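Local coordinates for N-glycosylase/DNA lyase (Methanocaldococcus jannaschii, PDB 3FHF), which belongs to the DNA glycosylase/lyase enzymes of the helix-hairpin-helix superfamily and has an all-alpha fold, without beta strands, at residues Val121-Leu126 / Ile133-Ala138; Leu158-Glu163 / Tyr206-Lys211. One frame throughout, in Å; residues are numbered along the deposited sequence.

Interaction 1: residues Val121-Leu126 / Ile133-Ala138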
loop_
_atom_site.group_PDB
_atom_site.type_symbol
_atom_site.label_atom_id
_atom_site.label_comp_id
_atom_site.label_asym_id
_atom_site.label_seq_id
_atom_site.Cartn_x
_atom_site.Cartn_y
_atom_site.Cartn_z
ATOM N N VAL A 121 -5.007 1.612 -14.813
ATOM C CA VAL A 121 -4.687 0.615 -15.818
ATOM C C VAL A 121 -3.385 -0.093 -15.454
ATOM O O VAL A 121 -3.227 -1.293 -15.698
ATOM C CB VAL A 121 -4.561 1.272 -17.213
ATOM C CG1 VAL A 121 -3.899 0.327 -18.182
ATOM C CG2 VAL A 121 -5.942 1.664 -17.724
ATOM N N ALA A 122 -2.458 0.647 -14.856
ATOM C CA ALA A 122 -1.171 0.074 -14.464
ATOM C C ALA A 122 -1.432 -0.971 -13.374
ATOM O O ALA A 122 -0.823 -2.044 -13.357
ATOM C CB ALA A 122 -0.241 1.169 -13.932
ATOM N N ARG A 123 -2.355 -0.652 -12.471
ATOM C CA ARG A 123 -2.714 -1.566 -11.388
ATOM C C ARG A 123 -3.199 -2.895 -11.958
ATOM O O ARG A 123 -2.843 -3.965 -11.453
ATOM C CB ARG A 123 -3.811 -0.959 -10.509
ATOM C CG ARG A 123 -4.231 -1.878 -9.357
ATOM C CD ARG A 123 -5.003 -1.144 -8.271
ATOM N NE ARG A 123 -6.216 -0.517 -8.773
ATOM C CZ ARG A 123 -7.002 0.273 -8.051
ATOM N NH1 ARG A 123 -6.709 0.532 -6.781
ATOM N NH2 ARG A 123 -8.070 0.828 -8.607
ATOM N N GLU A 124 -4.009 -2.818 -13.012
ATOM C CA GLU A 124 -4.539 -4.013 -13.671
ATOM C C GLU A 124 -3.391 -4.901 -14.145
ATOM O O GLU A 124 -3.444 -6.126 -14.025
ATOM C CB GLU A 124 -5.405 -3.630 -14.881
ATOM C CG GLU A 124 -6.737 -2.948 -14.558
ATOM C CD GLU A 124 -7.491 -2.521 -15.815
ATOM O OE1 GLU A 124 -7.432 -3.259 -16.818
ATOM O OE2 GLU A 124 -8.150 -1.455 -15.803
ATOM N N PHE A 125 -2.354 -4.284 -14.704
ATOM C CA PHE A 125 -1.210 -5.052 -15.176
ATOM C C PHE A 125 -0.471 -5.723 -14.022
ATOM O O PHE A 125 -0.070 -6.890 -14.117
ATOM C CB PHE A 125 -0.236 -4.161 -15.949
ATOM C CG PHE A 125 1.171 -4.672 -15.936
ATOM C CD1 PHE A 125 2.107 -4.148 -15.047
ATOM C CD2 PHE A 125 1.545 -5.731 -16.759
ATOM C CE1 PHE A 125 3.398 -4.672 -14.972
ATOM C CE2 PHE A 125 2.829 -6.265 -16.692
ATOM C CZ PHE A 125 3.761 -5.735 -15.794
ATOM N N LEU A 126 -0.280 -4.981 -12.935
ATOM C CA LEU A 126 0.427 -5.514 -11.775
ATOM C C LEU A 126 -0.286 -6.737 -11.209
ATOM O O LEU A 126 0.338 -7.772 -10.944
ATOM C CB LEU A 126 0.566 -4.431 -10.692
ATOM C CG LEU A 126 1.462 -3.240 -11.061
ATOM C CD1 LEU A 126 1.287 -2.125 -10.028
ATOM C CD2 LEU A 126 2.920 -3.694 -11.130
ATOM N N ILE A 133 1.011 -10.459 -6.073
ATOM C CA ILE A 133 0.482 -9.097 -6.083
ATOM C C ILE A 133 -1.009 -9.071 -6.389
ATOM O O ILE A 133 -1.407 -9.324 -7.523
ATOM C CB ILE A 133 1.169 -8.216 -7.158
ATOM C CG1 ILE A 133 2.667 -8.089 -6.880
ATOM C CG2 ILE A 133 0.498 -6.837 -7.199
ATOM C CD1 ILE A 133 3.014 -7.221 -5.702
ATOM N N GLY A 134 -1.822 -8.755 -5.383
ATOM C CA GLY A 134 -3.259 -8.649 -5.579
ATOM C C GLY A 134 -3.615 -7.171 -5.666
ATOM O O GLY A 134 -2.708 -6.327 -5.716
ATOM N N TYR A 135 -4.904 -6.832 -5.675
ATOM C CA TYR A 135 -5.282 -5.421 -5.763
ATOM C C TYR A 135 -4.773 -4.587 -4.594
ATOM O O TYR A 135 -4.400 -3.421 -4.774
ATOM C CB TYR A 135 -6.800 -5.249 -5.911
ATOM C CG TYR A 135 -7.235 -5.255 -7.362
ATOM C CD1 TYR A 135 -7.451 -6.454 -8.041
ATOM C CD2 TYR A 135 -7.317 -4.064 -8.087
ATOM C CE1 TYR A 135 -7.730 -6.471 -9.409
ATOM C CE2 TYR A 135 -7.591 -4.069 -9.457
ATOM C CZ TYR A 135 -7.792 -5.276 -10.109
ATOM O OH TYR A 135 -8.026 -5.290 -11.464
ATOM N N LYS A 136 -4.741 -5.173 -3.404
ATOM C CA LYS A 136 -4.256 -4.436 -2.240
ATOM C C LYS A 136 -2.764 -4.148 -2.371
ATOM O O LYS A 136 -2.332 -3.017 -2.135
ATOM C CB LYS A 136 -4.520 -5.218 -0.955
ATOM C CG LYS A 136 -4.102 -4.498 0.337
ATOM C CD LYS A 136 -2.595 -4.530 0.574
ATOM C CE LYS A 136 -2.240 -4.012 1.961
ATOM N NZ LYS A 136 -0.771 -3.951 2.159
ATOM N N GLU A 137 -1.983 -5.164 -2.742
ATOM C CA GLU A 137 -0.541 -5.000 -2.893
ATOM C C GLU A 137 -0.152 -4.055 -4.021
ATOM O O GLU A 137 0.809 -3.293 -3.895
ATOM C CB GLU A 137 0.145 -6.348 -3.122
ATOM C CG GLU A 137 0.134 -7.262 -1.910
ATOM C CD GLU A 137 -1.176 -8.018 -1.739
ATOM O OE1 GLU A 137 -1.348 -8.647 -0.674
ATOM O OE2 GLU A 137 -2.023 -7.989 -2.658
ATOM N N ALA A 138 -0.896 -4.118 -5.122
ATOM C CA ALA A 138 -0.642 -3.272 -6.277
ATOM C C ALA A 138 -0.917 -1.812 -5.922
ATOM O O ALA A 138 -0.162 -0.916 -6.298
ATOM C CB ALA A 138 -1.534 -3.705 -7.444
#
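Arg123 and Tyr135 cross at about a right angle, the arginine shaft passing obliquely by the CD2-CE2 side of the phenol ring. Its CD lies 3.7 Å from Tyr135 CD2, and NE follows close behind, so contact is made by the aliphatic chain and the start of the guanidinium. With the planes of guanidinium and ring 57° apart, the two are not stacked. CG stands anti to the backbone N (chi1 180°), which sends the chain across to the second helix; the chain bends at chi3 (59°) before the guanidinium, where NH1 meets Glu183 in a salt bridge and also bonds to Ser139 OG, so the charged end is anchored beyond the contact.

Next to the arginine shaft, Ala138 sets its methyl group against two neighbours: CB is 3.8 Å from Arg123 CG and 3.9 Å from Leu126 CB. The small side chain is consistent with the close approach of the helices, the CA atoms of Arg123 and Ala138 being 5.8 Å apart. Ile133 closes the loop end, its CG2 branch 4.2 Å from Leu126 CB. On the outer flank Glu124 lies alongside Tyr135, and Tyr135 OH is hydrogen-bonded to Arg176. Gly134 is the N-cap of the second helix, and its N donates to Glu137 OE2 (2.8 Å).

Two short helices joined by a tight, glycine-containing turn form the helix-hairpin-helix motif that names the superfamily. Helix 109-115 backs Leu126, helix 41-54 supports Ile133, and helix 176-192 supplies Glu183 and Arg176 along the motif's flank.

Interaction 2: residues Leu158-Glu163 / Tyr206-Lys211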
loop_
_atom_site.group_PDB
_atom_site.type_symbol
_atom_site.label_atom_id
_atom_site.label_comp_id
_atom_site.label_asym_id
_atom_site.label_seq_id
_atom_site.Cartn_x
_atom_site.Cartn_y
_atom_site.Cartn_z
ATOM N N LEU A 158 -11.225 -2.767 6.433
ATOM C CA LEU A 158 -12.432 -3.532 6.122
ATOM C C LEU A 158 -13.246 -3.754 7.390
ATOM O O LEU A 158 -14.472 -3.661 7.373
ATOM C CB LEU A 158 -12.087 -4.875 5.464
ATOM C CG LEU A 158 -11.575 -4.782 4.023
ATOM C CD1 LEU A 158 -11.205 -6.167 3.507
ATOM C CD2 LEU A 158 -12.644 -4.142 3.147
ATOM N N ARG A 159 -12.572 -4.038 8.496
ATOM C CA ARG A 159 -13.285 -4.237 9.746
ATOM C C ARG A 159 -13.925 -2.935 10.215
ATOM O O ARG A 159 -15.056 -2.935 10.701
ATOM C CB ARG A 159 -12.352 -4.760 10.838
ATOM C CG ARG A 159 -13.016 -4.815 12.211
ATOM C CD ARG A 159 -12.192 -5.609 13.207
ATOM N NE ARG A 159 -12.172 -7.036 12.882
ATOM C CZ ARG A 159 -13.203 -7.863 13.044
ATOM N NH1 ARG A 159 -14.357 -7.418 13.531
ATOM N NH2 ARG A 159 -13.077 -9.145 12.722
ATOM N N GLU A 160 -13.203 -1.827 10.072
ATOM C CA GLU A 160 -13.734 -0.539 10.503
ATOM C C GLU A 160 -14.938 -0.161 9.654
ATOM O O GLU A 160 -15.946 0.310 10.181
ATOM C CB GLU A 160 -12.634 0.535 10.438
ATOM C CG GLU A 160 -11.379 0.116 11.205
ATOM C CD GLU A 160 -10.289 1.176 11.249
ATOM O OE1 GLU A 160 -10.127 1.927 10.264
ATOM O OE2 GLU A 160 -9.578 1.239 12.274
ATOM N N LEU A 161 -14.842 -0.391 8.345
ATOM C CA LEU A 161 -15.938 -0.087 7.426
ATOM C C LEU A 161 -17.173 -0.926 7.762
ATOM O O LEU A 161 -18.299 -0.424 7.770
ATOM C CB LEU A 161 -15.508 -0.356 5.977
ATOM C CG LEU A 161 -14.545 0.665 5.338
ATOM C CD1 LEU A 161 -14.000 0.125 4.032
ATOM C CD2 LEU A 161 -15.270 1.979 5.100
ATOM N N TYR A 162 -16.957 -2.207 8.035
ATOM C CA TYR A 162 -18.051 -3.113 8.369
ATOM C C TYR A 162 -18.712 -2.733 9.689
ATOM O O TYR A 162 -19.934 -2.657 9.783
ATOM C CB TYR A 162 -17.523 -4.549 8.457
ATOM C CG TYR A 162 -18.420 -5.499 9.226
ATOM C CD1 TYR A 162 -19.674 -5.861 8.739
ATOM C CD2 TYR A 162 -18.004 -6.040 10.445
ATOM C CE1 TYR A 162 -20.494 -6.743 9.443
ATOM C CE2 TYR A 162 -18.817 -6.927 11.162
ATOM C CZ TYR A 162 -20.058 -7.273 10.654
ATOM O OH TYR A 162 -20.853 -8.156 11.350
ATOM N N GLU A 163 -17.893 -2.490 10.703
ATOM C CA GLU A 163 -18.391 -2.138 12.022
ATOM C C GLU A 163 -19.160 -0.824 12.051
ATOM O O GLU A 163 -20.113 -0.680 12.811
ATOM C CB GLU A 163 -17.234 -2.093 13.017
ATOM C CG GLU A 163 -17.186 -3.313 13.920
ATOM C CD GLU A 163 -15.777 -3.699 14.328
ATOM O OE1 GLU A 163 -15.023 -2.815 14.796
ATOM O OE2 GLU A 163 -15.428 -4.894 14.186
ATOM N N TYR A 206 -2.752 6.710 11.145
ATOM C CA TYR A 206 -2.318 7.495 12.289
ATOM C C TYR A 206 -3.361 7.468 13.396
ATOM O O TYR A 206 -3.014 7.399 14.576
ATOM C CB TYR A 206 -2.029 8.940 11.896
ATOM C CG TYR A 206 -1.706 9.791 13.095
ATOM C CD1 TYR A 206 -2.696 10.530 13.737
ATOM C CD2 TYR A 206 -0.418 9.817 13.622
ATOM C CE1 TYR A 206 -2.410 11.274 14.880
ATOM C CE2 TYR A 206 -0.123 10.551 14.759
ATOM C CZ TYR A 206 -1.123 11.276 15.382
ATOM O OH TYR A 206 -0.833 11.992 16.518
ATOM N N LEU A 207 -4.633 7.519 13.017
ATOM C CA LEU A 207 -5.721 7.472 13.991
ATOM C C LEU A 207 -5.748 6.126 14.705
ATOM O O LEU A 207 -6.139 6.035 15.862
ATOM C CB LEU A 207 -7.068 7.688 13.303
ATOM C CG LEU A 207 -7.422 9.129 12.935
ATOM C CD1 LEU A 207 -8.657 9.149 12.038
ATOM C CD2 LEU A 207 -7.664 9.919 14.207
ATOM N N ARG A 208 -5.316 5.085 14.005
ATOM C CA ARG A 208 -5.310 3.738 14.552
ATOM C C ARG A 208 -4.068 3.399 15.382
ATOM O O ARG A 208 -4.147 2.642 16.349
ATOM C CB ARG A 208 -5.437 2.737 13.395
ATOM C CG ARG A 208 -5.814 1.319 13.791
ATOM C CD ARG A 208 -5.819 0.410 12.553
ATOM N NE ARG A 208 -6.861 0.776 11.590
ATOM C CZ ARG A 208 -6.670 0.881 10.278
ATOM N NH1 ARG A 208 -5.471 0.655 9.753
ATOM N NH2 ARG A 208 -7.683 1.199 9.485
ATOM N N THR A 209 -2.926 3.973 15.026
ATOM C CA THR A 209 -1.690 3.645 15.714
ATOM C C THR A 209 -0.853 4.803 16.247
ATOM O O THR A 209 0.041 4.589 17.063
ATOM C CB THR A 209 -0.783 2.823 14.793
ATOM O OG1 THR A 209 -0.366 3.641 13.691
ATOM C CG2 THR A 209 -1.532 1.587 14.260
ATOM N N GLY A 210 -1.117 6.016 15.782
ATOM C CA GLY A 210 -0.330 7.145 16.243
ATOM C C GLY A 210 1.006 7.197 15.526
ATOM O O GLY A 210 1.887 7.980 15.883
ATOM N N LYS A 211 1.168 6.362 14.507
ATOM C CA LYS A 211 2.414 6.343 13.751
ATOM C C LYS A 211 2.188 6.646 12.275
ATOM O O LYS A 211 1.077 6.526 11.773
ATOM C CB LYS A 211 3.100 4.979 13.889
ATOM C CG LYS A 211 3.318 4.568 15.330
ATOM C CD LYS A 211 4.447 3.564 15.480
ATOM C CE LYS A 211 4.171 2.250 14.783
ATOM N NZ LYS A 211 5.269 1.270 15.076
#
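Arg208 grips the carboxylate of Glu160 side-on, with two nitrogens each taking one oxygen. NH2 donates to Glu160 OE1 at 2.7 Å, and NE donates to Glu160 OE2 at 2.8 Å. Both bonds are nearly straight, the N-H...O angle of the NE bond being 169°, and both oxygens sit in the guanidinium plane. The match is one-sided: the carboxylate is turned 58° from that plane, so the nitrogens come at the oxygens from above the carboxylate and not within it.

The pair links backbones that are well apart, the CA atoms of Glu160 and Arg208 being 10.3 Å apart, and it makes up the whole of the contact between 158-163 and 206-211. Glu160 reaches out on an extended chain. Arg208 leaves its helix with CG anti to the backbone N and bends at chi3 (-65°), which presents the NE and NH2 side to the acid. Trp205, one turn back, makes a cation-pi contact with Arg208 and probably helps to steady the head.

Further out, each segment has bonds of its own. Along the first, Arg159 NH1 and Glu163 OE2, four residues apart, form a salt bridge of 2.8 Å. On the second, Gly210 takes a positive phi at the C-terminal end, and Thr209 OG1 accepts from Lys211 N in an ST turn while also bonding to Trp205 O. Lys211 NZ goes on to pair with Glu60.

This is a surface bridge from the body of helix 155-163 to the C-terminal end of helix 197-209. Helix 155-163 rests on helix 176-192 through Leu158 and Leu161, both against Ile182, whereas helix 197-209 leans on helix 5-18, where Leu207 meets Leu10, Lys13 and Leu17.

In the fold
From the N terminus, helix 5-18 comes first and later supports helix 197-209. Interaction 1 then closes a short loop, six residues between its segments, and folds helix 119-129 onto helix 135-144. Helix 155-163 is the next along, and from it interaction 2 spans 42 residues to the end of helix 197-209. The loops run in series, neither nested nor crossed, with centres 23 Å apart on opposite sides of the chain's centre. Helix 176-192, inside the second loop, connects them: its Glu183 and Arg176 hold side chains of interaction 1, while Ile182 packs against helix 155-163.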